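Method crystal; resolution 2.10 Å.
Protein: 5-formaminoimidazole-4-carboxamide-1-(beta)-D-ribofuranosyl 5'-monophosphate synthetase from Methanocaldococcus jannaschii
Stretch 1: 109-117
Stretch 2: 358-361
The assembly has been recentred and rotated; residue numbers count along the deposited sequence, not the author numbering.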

ATOM      1  N   LEU A 109     -11.241   7.739 -37.848  1.00 57.44           N
ATOM      2  CA  LEU A 109     -12.542   7.412 -37.267  1.00 63.21           C
ATOM      3  C   LEU A 109     -12.431   6.443 -36.090  1.00 60.96           C
ATOM      4  O   LEU A 109     -12.813   5.276 -36.191  1.00 60.03           O
ATOM      5  CB  LEU A 109     -13.478   6.849 -38.341  1.00 63.22           C
ATOM      6  CG  LEU A 109     -13.889   7.812 -39.456  1.00 67.14           C
ATOM      7  CD1 LEU A 109     -14.616   7.065 -40.565  1.00 68.85           C
ATOM      8  CD2 LEU A 109     -14.749   8.938 -38.901  1.00 63.45           C
ATOM      9  N   VAL A 110     -11.896   6.938 -34.978  1.00 57.69           N
ATOM     10  CA  VAL A 110     -11.781   6.167 -33.747  1.00 47.11           C
ATOM     11  C   VAL A 110     -11.998   7.127 -32.595  1.00 46.29           C
ATOM     12  O   VAL A 110     -11.455   8.227 -32.606  1.00 54.99           O
ATOM     13  CB  VAL A 110     -10.395   5.513 -33.609  1.00 42.46           C
ATOM     14  CG1 VAL A 110     -10.392   4.481 -32.475  1.00 41.69           C
ATOM     15  CG2 VAL A 110      -9.984   4.861 -34.912  1.00 41.30           C
ATOM     16  N   PRO A 111     -12.825   6.736 -31.610  1.00 47.30           N
ATOM     17  CA  PRO A 111     -13.048   7.601 -30.459  1.00 40.53           C
ATOM     18  C   PRO A 111     -11.715   8.030 -29.854  1.00 36.44           C
ATOM     19  O   PRO A 111     -10.770   7.243 -29.820  1.00 39.06           O
ATOM     20  CB  PRO A 111     -13.819   6.700 -29.495  1.00 43.43           C
ATOM     21  CG  PRO A 111     -14.540   5.754 -30.383  1.00 42.08           C
ATOM     22  CD  PRO A 111     -13.603   5.488 -31.521  1.00 44.98           C
ATOM     23  N   MET A 112     -11.636   9.273 -29.397  1.00 41.17           N
ATOM     24  CA  MET A 112     -10.363   9.830 -28.954  1.00 44.47           C
ATOM     25  C   MET A 112     -10.589  10.657 -27.710  1.00 35.26           C
ATOM     26  O   MET A 112     -11.493  11.482 -27.676  1.00 39.16           O
ATOM     27  CB  MET A 112      -9.752  10.705 -30.052  1.00 44.78           C
ATOM     28  CG  MET A 112      -8.260  10.483 -30.274  1.00 53.42           C
ATOM     29  SD  MET A 112      -7.553  11.603 -31.507  1.00 57.36           S
ATOM     30  CE  MET A 112      -7.981  13.183 -30.759  1.00 53.73           C
ATOM     31  N   PHE A 113      -9.779  10.424 -26.681  1.00 33.69           N
ATOM     32  CA  PHE A 113      -9.881  11.215 -25.462  1.00 31.90           C
ATOM     33  C   PHE A 113      -9.393  12.641 -25.730  1.00 38.48           C
ATOM     34  O   PHE A 113      -8.319  12.834 -26.291  1.00 35.48           O
ATOM     35  CB  PHE A 113      -9.060  10.576 -24.335  1.00 30.94           C
ATOM     36  CG  PHE A 113      -9.159  11.309 -23.029  1.00 31.97           C
ATOM     37  CD1 PHE A 113     -10.241  11.107 -22.185  1.00 30.17           C
ATOM     38  CD2 PHE A 113      -8.177  12.208 -22.647  1.00 30.78           C
ATOM     39  CE1 PHE A 113     -10.340  11.784 -20.980  1.00 31.51           C
ATOM     40  CE2 PHE A 113      -8.269  12.890 -21.446  1.00 32.21           C
ATOM     41  CZ  PHE A 113      -9.350  12.671 -20.604  1.00 34.26           C
ATOM     42  N   GLY A 114     -10.186  13.630 -25.331  1.00 38.49           N
ATOM     43  CA  GLY A 114      -9.825  15.029 -25.532  1.00 45.16           C
ATOM     44  C   GLY A 114     -10.679  15.778 -26.546  1.00 49.13           C
ATOM     45  O   GLY A 114     -11.631  15.229 -27.110  1.00 42.15           O
ATOM     46  N   ASN A 115     -10.334  17.045 -26.768  1.00 46.47           N
ATOM     47  CA  ASN A 115     -11.043  17.897 -27.720  1.00 42.97           C
ATOM     48  C   ASN A 115     -10.301  17.917 -29.050  1.00 45.37           C
ATOM     49  O   ASN A 115      -9.278  18.577 -29.194  1.00 48.12           O
ATOM     50  CB  ASN A 115     -11.219  19.314 -27.155  1.00 41.94           C
ATOM     51  CG  ASN A 115     -11.803  20.285 -28.171  1.00 42.37           C
ATOM     52  OD1 ASN A 115     -12.015  19.929 -29.323  1.00 42.98           O
ATOM     53  ND2 ASN A 115     -12.060  21.518 -27.742  1.00 34.04           N
ATOM     54  N   ARG A 116     -10.831  17.172 -30.011  1.00 45.42           N
ATOM     55  CA  ARG A 116     -10.195  16.950 -31.306  1.00 46.42           C
ATOM     56  C   ARG A 116      -9.909  18.238 -32.080  1.00 54.02           C
ATOM     57  O   ARG A 116      -8.880  18.352 -32.744  1.00 51.47           O
ATOM     58  CB  ARG A 116     -11.099  16.057 -32.151  1.00 46.37           C
ATOM     59  CG  ARG A 116     -10.400  15.259 -33.210  1.00 42.69           C
ATOM     60  CD  ARG A 116     -11.427  14.502 -34.017  1.00 49.08           C
ATOM     61  NE  ARG A 116     -10.873  13.291 -34.609  1.00 52.12           N
ATOM     62  CZ  ARG A 116     -11.121  12.065 -34.167  1.00 52.28           C
ATOM     63  NH1 ARG A 116     -11.924  11.881 -33.125  1.00 54.98           N
ATOM     64  NH2 ARG A 116     -10.571  11.021 -34.772  1.00 53.24           N
ATOM     65  N   ARG A 117     -10.832  19.192 -32.005  1.00 54.09           N
ATOM     66  CA  ARG A 117     -10.713  20.442 -32.751  1.00 59.43           C
ATOM     67  C   ARG A 117      -9.531  21.281 -32.256  1.00 57.79           C
ATOM     68  O   ARG A 117      -8.865  21.958 -33.038  1.00 53.68           O
ATOM     69  CB  ARG A 117     -12.005  21.262 -32.639  1.00 63.19           C
ATOM     70  CG  ARG A 117     -13.267  20.589 -33.182  1.00 73.74           C
ATOM     71  CD  ARG A 117     -13.325  20.582 -34.712  1.00 78.50           C
ATOM     72  NE  ARG A 117     -12.872  19.311 -35.273  1.00 83.72           N
ATOM     73  CZ  ARG A 117     -12.830  19.031 -36.574  1.00 87.87           C
ATOM     74  NH1 ARG A 117     -13.214  19.934 -37.469  1.00 87.68           N
ATOM     75  NH2 ARG A 117     -12.399  17.842 -36.979  1.00 87.38           N
ATOM     76  N   LYS A 358     -18.698  13.769 -22.559  1.00 45.30           N
ATOM     77  CA  LYS A 358     -17.995  14.921 -22.015  1.00 44.29           C
ATOM     78  C   LYS A 358     -16.482  14.845 -22.259  1.00 39.32           C
ATOM     79  O   LYS A 358     -15.767  15.815 -22.028  1.00 44.35           O
ATOM     80  CB  LYS A 358     -18.283  15.081 -20.519  1.00 44.61           C
ATOM     81  CG  LYS A 358     -19.660  15.648 -20.191  1.00 49.36           C
ATOM     82  CD  LYS A 358     -19.874  15.698 -18.684  1.00 51.29           C
ATOM     83  CE  LYS A 358     -21.150  16.435 -18.305  1.00 62.71           C
ATOM     84  NZ  LYS A 358     -20.969  17.915 -18.316  1.00 67.76           N
ATOM     85  N   ILE A 359     -15.993  13.705 -22.736  1.00 34.86           N
ATOM     86  CA  ILE A 359     -14.549  13.490 -22.787  1.00 35.25           C
ATOM     87  C   ILE A 359     -14.020  12.936 -24.098  1.00 34.82           C
ATOM     88  O   ILE A 359     -12.809  12.911 -24.310  1.00 41.63           O
ATOM     89  CB  ILE A 359     -14.042  12.569 -21.628  1.00 37.85           C
ATOM     90  CG1 ILE A 359     -14.607  11.155 -21.761  1.00 36.49           C
ATOM     91  CG2 ILE A 359     -14.389  13.153 -20.268  1.00 25.74           C
ATOM     92  CD1 ILE A 359     -13.710  10.085 -21.176  1.00 37.63           C
ATOM     93  N   ILE A 360     -14.899  12.470 -24.974  1.00 32.65           N
ATOM     94  CA  ILE A 360     -14.426  11.951 -26.255  1.00 40.36           C
ATOM     95  C   ILE A 360     -14.943  12.769 -27.437  1.00 43.98           C
ATOM     96  O   ILE A 360     -15.925  13.499 -27.318  1.00 43.94           O
ATOM     97  CB  ILE A 360     -14.762  10.466 -26.458  1.00 43.31           C
ATOM     98  CG1 ILE A 360     -16.277  10.253 -26.489  1.00 41.96           C
ATOM     99  CG2 ILE A 360     -14.089   9.606 -25.378  1.00 41.92           C
ATOM    100  CD1 ILE A 360     -16.686   8.969 -27.187  1.00 37.99           C
ATOM    101  N   SER A 361     -14.257  12.652 -28.569  1.00 51.49           N
ATOM    102  CA  SER A 361     -14.628  13.367 -29.786  1.00 53.42           C
ATOM    103  C   SER A 361     -13.784  12.850 -30.935  1.00 51.82           C
ATOM    104  O   SER A 361     -12.970  11.945 -30.749  1.00 50.96           O
ATOM    105  CB  SER A 361     -14.414  14.873 -29.625  1.00 55.68           C
ATOM    106  OG  SER A 361     -13.032  15.191 -29.663  1.00 60.24           O
ATOM    107  OXT SER A 361     -13.895  13.322 -32.067  1.00 56.59           O
TER

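Neither stretch forms a regular helix or strand, yet their backbones are bridged once, at Phe-113 and Ile-360, whose CA atoms lie 4.7 Å apart. Two backbone amide hydrogen bonds define the bridge. Gly-114 N donates to Ile-359 O at 2.9 Å with a nearly linear N-H...O angle of 170°, and Ser-361 N donates to Met-112 O at 3.1 Å and 148°. CA-H...O contacts accompany them: Ile-360 CA lies 3.3 Å from Met-112 O, and Phe-113 CA 3.6 Å from Ile-359 O. A weak bond from Met-112 N to Ser-361 O, 3.3 Å and 127°, brings the chain terminus into the same pattern.

Gly-114 has phi/psi of 111/-178, where a CB would be jammed against the carbonyl oxygen of Phe-113; the conformation itself calls for glycine.

Ser-361, the C-terminal residue, has the largest area covered by the opposing stretch, 110 Å² within a contact burying 382 Å² in all. With chi1 at 74° (p), its hydroxyl both gives and receives: Ser-361 OG donates to Gly-114 O at 2.9 Å and accepts from Arg-116 N at 3.0 Å and 156°. Serine suits this place because one short side chain serves a carbonyl and an amide together.

The CA-to-CB bond of Arg-116 points toward the second stretch, and its side chain, with chi1 to chi3 all t, extends to the terminal carboxylate. Arg-116 NH1 forms a salt bridge with Ser-361 OXT at 2.7 Å, pairing opposite charges in a hydrogen bond of 143°. Although Arg-116 NH1 is 2.6 Å from Ser-361 O, the angle there is too poor for a hydrogen bond.

Apolar contacts supplement the polar network. The CA-to-CB bond of Phe-113 points away, but its buried ring comes nearer, placing Phe-113 CD1 3.8 Å from Ile-359 CD1, which meets the ring edge. More loosely, Pro-111 CB approaches Ile-360 CD1 at 4.3 Å.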